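Local structure of putative citrate lyase (Ralstonia eutropha, 3QQW) at residues Asp40-Tyr45 / Phe49-Asp54; Gln163-Pro168 / Leu216-Val221. The protein probably acts as a magnesium-dependent lyase of the HpcH/HpaI aldolase/citrate lyase family, perhaps cleaving (S)-citramalyl-CoA. All blocks are in the same frame, centred on the assembly; numbering follows the deposited sequence.

Contact 1: Asp40-Tyr45 / Phe49-Asp54; sequences DLQVEY and FDVTCD
Phe49 turns the outer part of its ring, CZ foremost, to helix 40-45. Its chi1 of 71°, with CG between the backbone N and the carbonyl carbon, swings the ring back to the helix. Gln42 CG lies over one face, 3.8 Å from the ring centroid, a CH-pi contact. The backbone C of Leu41 lies at the ring edge, and Leu41 CB packs 3.8 Å from Phe49 CZ, while Tyr45 CD2 touches Phe49 CE1 obliquely at 3.8 Å. Gln42 NE2 gives a nearly straight hydrogen bond to Phe49 O (2.7 Å, 167° at the hydrogen), with the acceptor lying in the amide plane. NE2 also bonds to Arg84 O, so the amide spans two backbone carbonyls and its rotation is fixed. Asp50 turns from the helix and forms salt bridges with Arg84 and Arg251. The side chain of Val51 points toward the helix, and its CG2 packs 3.4 Å from Gln42 CD. Segments 40-45 and 49-54 run antiparallel, their axes 9.3 Å apart at closest approach, within the beta-alpha-beta unit of strand 25-29, helix 32-45 and strand 49-54. Strands 25-29 and 85-88 flank that last strand, and Ile260 of helix 260-267 packs on Leu41, Tyr45 and Phe49.

Contact 2: Gln163-Pro168 / Leu216-Val221; sequences QIAELP and LANGIV
Two connections that lead into neighbouring strands of the TIM barrel meet here: 163-168 runs from the end of helix 161-164 toward strand 170-175, while segment 216-221 carries the chain from helix 202-217 into strand 221-224. A type I beta turn from Ile164 to Leu167 presents Ala165 to the second connection. The methyl of Ala165 touches the amide of Asn218, CB to ND2 3.3 Å, and the same methyl packs 4.0 Å from Ile220 CD1. Ile220 CD1 ends against Ala165 O at 3.1 Å, and Ile220 also packs on Ile170 and Leu173 of strand 170-175. With CG anti to its carbonyl carbon (chi1 -72°), Asn218 directs its amide at the turn, where OD1 lies 3.5 Å from Glu166 CG. The carboxylate of Glu166 and this amide are turned 56° from each other. One water joins them, donating to Glu166 OE2 at 3.2 Å and accepting from Asn218 ND2 at 3.0 Å. Asn218 ND2 also bonds to Ala214 O, which ties the amide to the last turn of the preceding helix, 202-217. The two segments therefore meet by van der Waals contact, with their polar link carried by one water.

Contacts 1 and 2 lie on opposite sides of the chain's centre, their centres about 26 Å apart and their nearest atoms about 9 Å apart, so neither touches the other. Both belong to the TIM barrel: contact 1 packs a helix on the second strand, 49-54, whereas contact 2 joins the connections entering the sixth and seventh strands, 170-175 and 221-224. In contact 1 the side chain of Val51 lies about 10 Å from that of Arg88, a predicted substrate-binding residue, which forms a salt bridge with Asp54 farther along the same strand. Contact 2 is remote from the predicted sites but close to a second subunit, whose Ala187 and His155 pack on Leu216 and Ala217.

Contact 1: Asp40-Tyr45 / Phe49-Asp54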
loop_
_atom_site.group_PDB
_atom_site.type_symbol
_atom_site.label_atom_id
_atom_site.label_comp_id
_atom_site.label_asym_id
_atom_site.label_seq_id
_atom_site.Cartn_x
_atom_site.Cartn_y
_atom_site.Cartn_z
ATOM N N ASP C 40 16.101 3.018 37.796
ATOM C CA ASP C 40 15.728 3.881 38.944
ATOM C C ASP C 40 14.592 4.838 38.578
ATOM O O ASP C 40 13.777 5.155 39.426
ATOM C CB ASP C 40 16.926 4.711 39.443
ATOM C CG ASP C 40 18.078 3.911 40.001
ATOM O OD1 ASP C 40 17.909 2.671 40.213
ATOM O OD2 ASP C 40 19.155 4.506 40.221
ATOM N N LEU C 41 14.553 5.300 37.311
ATOM C CA LEU C 41 13.532 6.208 36.831
ATOM C C LEU C 41 12.195 5.457 36.705
ATOM O O LEU C 41 11.148 6.074 36.920
ATOM C CB LEU C 41 13.991 6.828 35.512
ATOM C CG LEU C 41 13.220 8.035 35.000
ATOM C CD1 LEU C 41 13.343 9.219 35.946
ATOM C CD2 LEU C 41 13.636 8.375 33.576
ATOM N N GLN C 42 12.234 4.096 36.445
ATOM C CA GLN C 42 11.037 3.245 36.428
ATOM C C GLN C 42 10.453 3.158 37.839
ATOM O O GLN C 42 9.242 3.038 38.004
ATOM C CB GLN C 42 11.352 1.844 35.915
ATOM C CG GLN C 42 11.571 1.757 34.415
ATOM C CD GLN C 42 11.874 0.350 33.937
ATOM O OE1 GLN C 42 12.794 -0.342 34.417
ATOM N NE2 GLN C 42 11.184 -0.045 32.879
ATOM N N VAL C 43 11.324 3.237 38.864
ATOM C CA VAL C 43 10.898 3.184 40.256
ATOM C C VAL C 43 10.224 4.514 40.592
ATOM O O VAL C 43 9.185 4.530 41.250
ATOM C CB VAL C 43 12.085 2.838 41.197
ATOM C CG1 VAL C 43 11.659 2.878 42.643
ATOM C CG2 VAL C 43 12.647 1.461 40.857
ATOM N N GLU C 44 10.796 5.618 40.081
ATOM C CA GLU C 44 10.303 6.974 40.306
ATOM C C GLU C 44 8.965 7.230 39.588
ATOM O O GLU C 44 8.044 7.752 40.189
ATOM C CB GLU C 44 11.362 7.982 39.826
ATOM C CG GLU C 44 11.092 9.429 40.230
ATOM C CD GLU C 44 11.948 10.488 39.566
ATOM O OE1 GLU C 44 13.167 10.257 39.404
ATOM O OE2 GLU C 44 11.412 11.579 39.262
ATOM N N TYR C 45 8.884 6.881 38.313
ATOM C CA TYR C 45 7.737 7.119 37.449
ATOM C C TYR C 45 6.685 6.026 37.491
ATOM O O TYR C 45 5.526 6.277 37.164
ATOM C CB TYR C 45 8.213 7.204 35.981
ATOM C CG TYR C 45 8.887 8.476 35.496
ATOM C CD1 TYR C 45 9.147 9.536 36.362
ATOM C CD2 TYR C 45 9.261 8.618 34.154
ATOM C CE1 TYR C 45 9.765 10.708 35.904
ATOM C CE2 TYR C 45 9.856 9.789 33.682
ATOM C CZ TYR C 45 10.103 10.830 34.555
ATOM O OH TYR C 45 10.711 11.954 34.045
ATOM N N PHE C 49 7.180 3.066 31.297
ATOM C CA PHE C 49 8.103 2.863 30.194
ATOM C C PHE C 49 8.953 1.616 30.445
ATOM O O PHE C 49 9.249 1.275 31.604
ATOM C CB PHE C 49 8.996 4.096 29.960
ATOM C CG PHE C 49 10.036 4.343 31.032
ATOM C CD1 PHE C 49 9.703 4.997 32.218
ATOM C CD2 PHE C 49 11.360 3.970 30.833
ATOM C CE1 PHE C 49 10.674 5.253 33.187
ATOM C CE2 PHE C 49 12.327 4.212 31.816
ATOM C CZ PHE C 49 11.979 4.863 32.977
ATOM N N ASP C 50 9.321 0.936 29.349
ATOM C CA ASP C 50 10.224 -0.190 29.374
ATOM C C ASP C 50 11.649 0.307 29.139
ATOM O O ASP C 50 11.842 1.376 28.584
ATOM C CB ASP C 50 9.835 -1.221 28.315
ATOM C CG ASP C 50 8.583 -2.007 28.609
ATOM O OD1 ASP C 50 8.213 -2.125 29.814
ATOM O OD2 ASP C 50 8.006 -2.568 27.656
ATOM N N VAL C 51 12.650 -0.467 29.559
ATOM C CA VAL C 51 14.045 -0.102 29.336
ATOM C C VAL C 51 14.653 -1.120 28.388
ATOM O O VAL C 51 14.573 -2.316 28.636
ATOM C CB VAL C 51 14.824 -0.004 30.664
ATOM C CG1 VAL C 51 16.303 0.259 30.425
ATOM C CG2 VAL C 51 14.234 1.071 31.557
ATOM N N THR C 52 15.265 -0.659 27.309
ATOM C CA THR C 52 16.001 -1.547 26.429
ATOM C C THR C 52 17.480 -1.316 26.657
ATOM O O THR C 52 17.983 -0.211 26.452
ATOM C CB THR C 52 15.610 -1.412 24.935
ATOM O OG1 THR C 52 14.204 -1.554 24.816
ATOM C CG2 THR C 52 16.274 -2.471 24.074
ATOM N N CYS C 53 18.161 -2.354 27.121
ATOM C CA CYS C 53 19.612 -2.350 27.299
ATOM C C CYS C 53 20.182 -2.610 25.951
ATOM O O CYS C 53 19.960 -3.670 25.354
ATOM C CB CYS C 53 20.050 -3.389 28.322
ATOM S SG CYS C 53 19.175 -3.269 29.890
ATOM N N ASP C 54 20.740 -1.571 25.387
ATOM C CA ASP C 54 21.224 -1.614 24.034
ATOM C C ASP C 54 22.588 -2.306 23.925
ATOM O O ASP C 54 23.535 -1.809 24.482
ATOM C CB ASP C 54 21.278 -0.192 23.485
ATOM C CG ASP C 54 21.209 -0.143 21.974
ATOM O OD1 ASP C 54 21.342 -1.220 21.333
ATOM O OD2 ASP C 54 21.032 0.961 21.429
#

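Contact 2: Gln163-Pro168 / Leu216-Val221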
loop_
_atom_site.group_PDB
_atom_site.type_symbol
_atom_site.label_atom_id
_atom_site.label_comp_id
_atom_site.label_asym_id
_atom_site.label_seq_id
_atom_site.Cartn_x
_atom_site.Cartn_y
_atom_site.Cartn_z
ATOM N N GLN C 163 4.672 -11.583 6.785
ATOM C CA GLN C 163 5.210 -12.905 7.089
ATOM C C GLN C 163 5.907 -12.860 8.465
ATOM O O GLN C 163 5.688 -13.732 9.301
ATOM C CB GLN C 163 6.159 -13.324 5.975
ATOM C CG GLN C 163 6.362 -14.784 5.868
ATOM C CD GLN C 163 6.849 -15.082 4.485
ATOM O OE1 GLN C 163 7.914 -14.613 4.055
ATOM N NE2 GLN C 163 6.047 -15.821 3.733
ATOM N N ILE C 164 6.675 -11.789 8.722
ATOM C CA ILE C 164 7.352 -11.569 10.005
ATOM C C ILE C 164 6.293 -11.487 11.123
ATOM O O ILE C 164 6.428 -12.170 12.124
ATOM C CB ILE C 164 8.254 -10.296 9.937
ATOM C CG1 ILE C 164 9.509 -10.555 9.073
ATOM C CG2 ILE C 164 8.623 -9.786 11.330
ATOM C CD1 ILE C 164 10.350 -9.340 8.705
ATOM N N ALA C 165 5.215 -10.722 10.916
ATOM C CA ALA C 165 4.147 -10.541 11.904
ATOM C C ALA C 165 3.434 -11.860 12.292
ATOM O O ALA C 165 2.814 -11.934 13.350
ATOM C CB ALA C 165 3.130 -9.542 11.392
ATOM N N GLU C 166 3.558 -12.899 11.477
ATOM C CA GLU C 166 2.950 -14.183 11.756
ATOM C C GLU C 166 3.849 -15.097 12.579
ATOM O O GLU C 166 3.374 -16.139 13.040
ATOM C CB GLU C 166 2.573 -14.873 10.429
ATOM C CG GLU C 166 1.293 -14.294 9.858
ATOM C CD GLU C 166 0.288 -15.323 9.412
ATOM O OE1 GLU C 166 0.402 -16.493 9.844
ATOM O OE2 GLU C 166 -0.689 -14.924 8.739
ATOM N N LEU C 167 5.131 -14.704 12.770
ATOM C CA LEU C 167 6.096 -15.498 13.503
ATOM C C LEU C 167 5.764 -15.535 14.997
ATOM O O LEU C 167 5.154 -14.589 15.501
ATOM C CB LEU C 167 7.524 -14.999 13.262
ATOM C CG LEU C 167 8.036 -15.204 11.830
ATOM C CD1 LEU C 167 9.344 -14.479 11.627
ATOM C CD2 LEU C 167 8.189 -16.683 11.502
ATOM N N PRO C 168 6.103 -16.645 15.701
ATOM C CA PRO C 168 5.736 -16.753 17.126
ATOM C C PRO C 168 6.519 -15.849 18.063
ATOM O O PRO C 168 7.685 -15.529 17.821
ATOM C CB PRO C 168 6.038 -18.232 17.457
ATOM C CG PRO C 168 7.112 -18.635 16.487
ATOM C CD PRO C 168 6.763 -17.887 15.222
ATOM N N LEU C 216 -0.987 -4.816 13.720
ATOM C CA LEU C 216 -2.357 -4.843 14.221
ATOM C C LEU C 216 -3.145 -6.029 13.672
ATOM O O LEU C 216 -3.951 -6.588 14.406
ATOM C CB LEU C 216 -3.087 -3.524 13.965
ATOM C CG LEU C 216 -2.495 -2.296 14.657
ATOM C CD1 LEU C 216 -3.221 -1.072 14.245
ATOM C CD2 LEU C 216 -2.460 -2.452 16.174
ATOM N N ALA C 217 -2.860 -6.465 12.438
ATOM C CA ALA C 217 -3.516 -7.645 11.855
ATOM C C ALA C 217 -3.169 -8.917 12.617
ATOM O O ALA C 217 -3.917 -9.879 12.551
ATOM C CB ALA C 217 -3.114 -7.808 10.398
ATOM N N ASN C 218 -2.049 -8.917 13.347
ATOM C CA ASN C 218 -1.560 -10.107 14.048
ATOM C C ASN C 218 -1.451 -9.941 15.572
ATOM O O ASN C 218 -0.697 -10.670 16.210
ATOM C CB ASN C 218 -0.192 -10.475 13.461
ATOM C CG ASN C 218 -0.324 -11.051 12.089
ATOM O OD1 ASN C 218 -0.676 -12.215 11.930
ATOM N ND2 ASN C 218 -0.116 -10.244 11.068
ATOM N N GLY C 219 -2.201 -9.001 16.138
ATOM C CA GLY C 219 -2.202 -8.742 17.580
ATOM C C GLY C 219 -0.837 -8.367 18.118
ATOM O O GLY C 219 -0.438 -8.816 19.195
ATOM N N ILE C 220 -0.099 -7.572 17.342
ATOM C CA ILE C 220 1.235 -7.100 17.697
ATOM C C ILE C 220 1.162 -5.596 17.855
ATOM O O ILE C 220 0.446 -4.932 17.111
ATOM C CB ILE C 220 2.291 -7.549 16.632
ATOM C CG1 ILE C 220 2.456 -9.096 16.646
ATOM C CG2 ILE C 220 3.629 -6.875 16.831
ATOM C CD1 ILE C 220 3.092 -9.638 15.421
ATOM N N VAL C 221 1.895 -5.066 18.832
ATOM C CA VAL C 221 1.975 -3.643 19.079
ATOM C C VAL C 221 2.923 -2.990 18.038
ATOM O O VAL C 221 4.098 -3.374 17.946
ATOM C CB VAL C 221 2.427 -3.348 20.546
ATOM C CG1 VAL C 221 2.831 -1.888 20.728
ATOM C CG2 VAL C 221 1.339 -3.737 21.536
HETATM O O HOH W 1 0.071 -11.845 8.515
#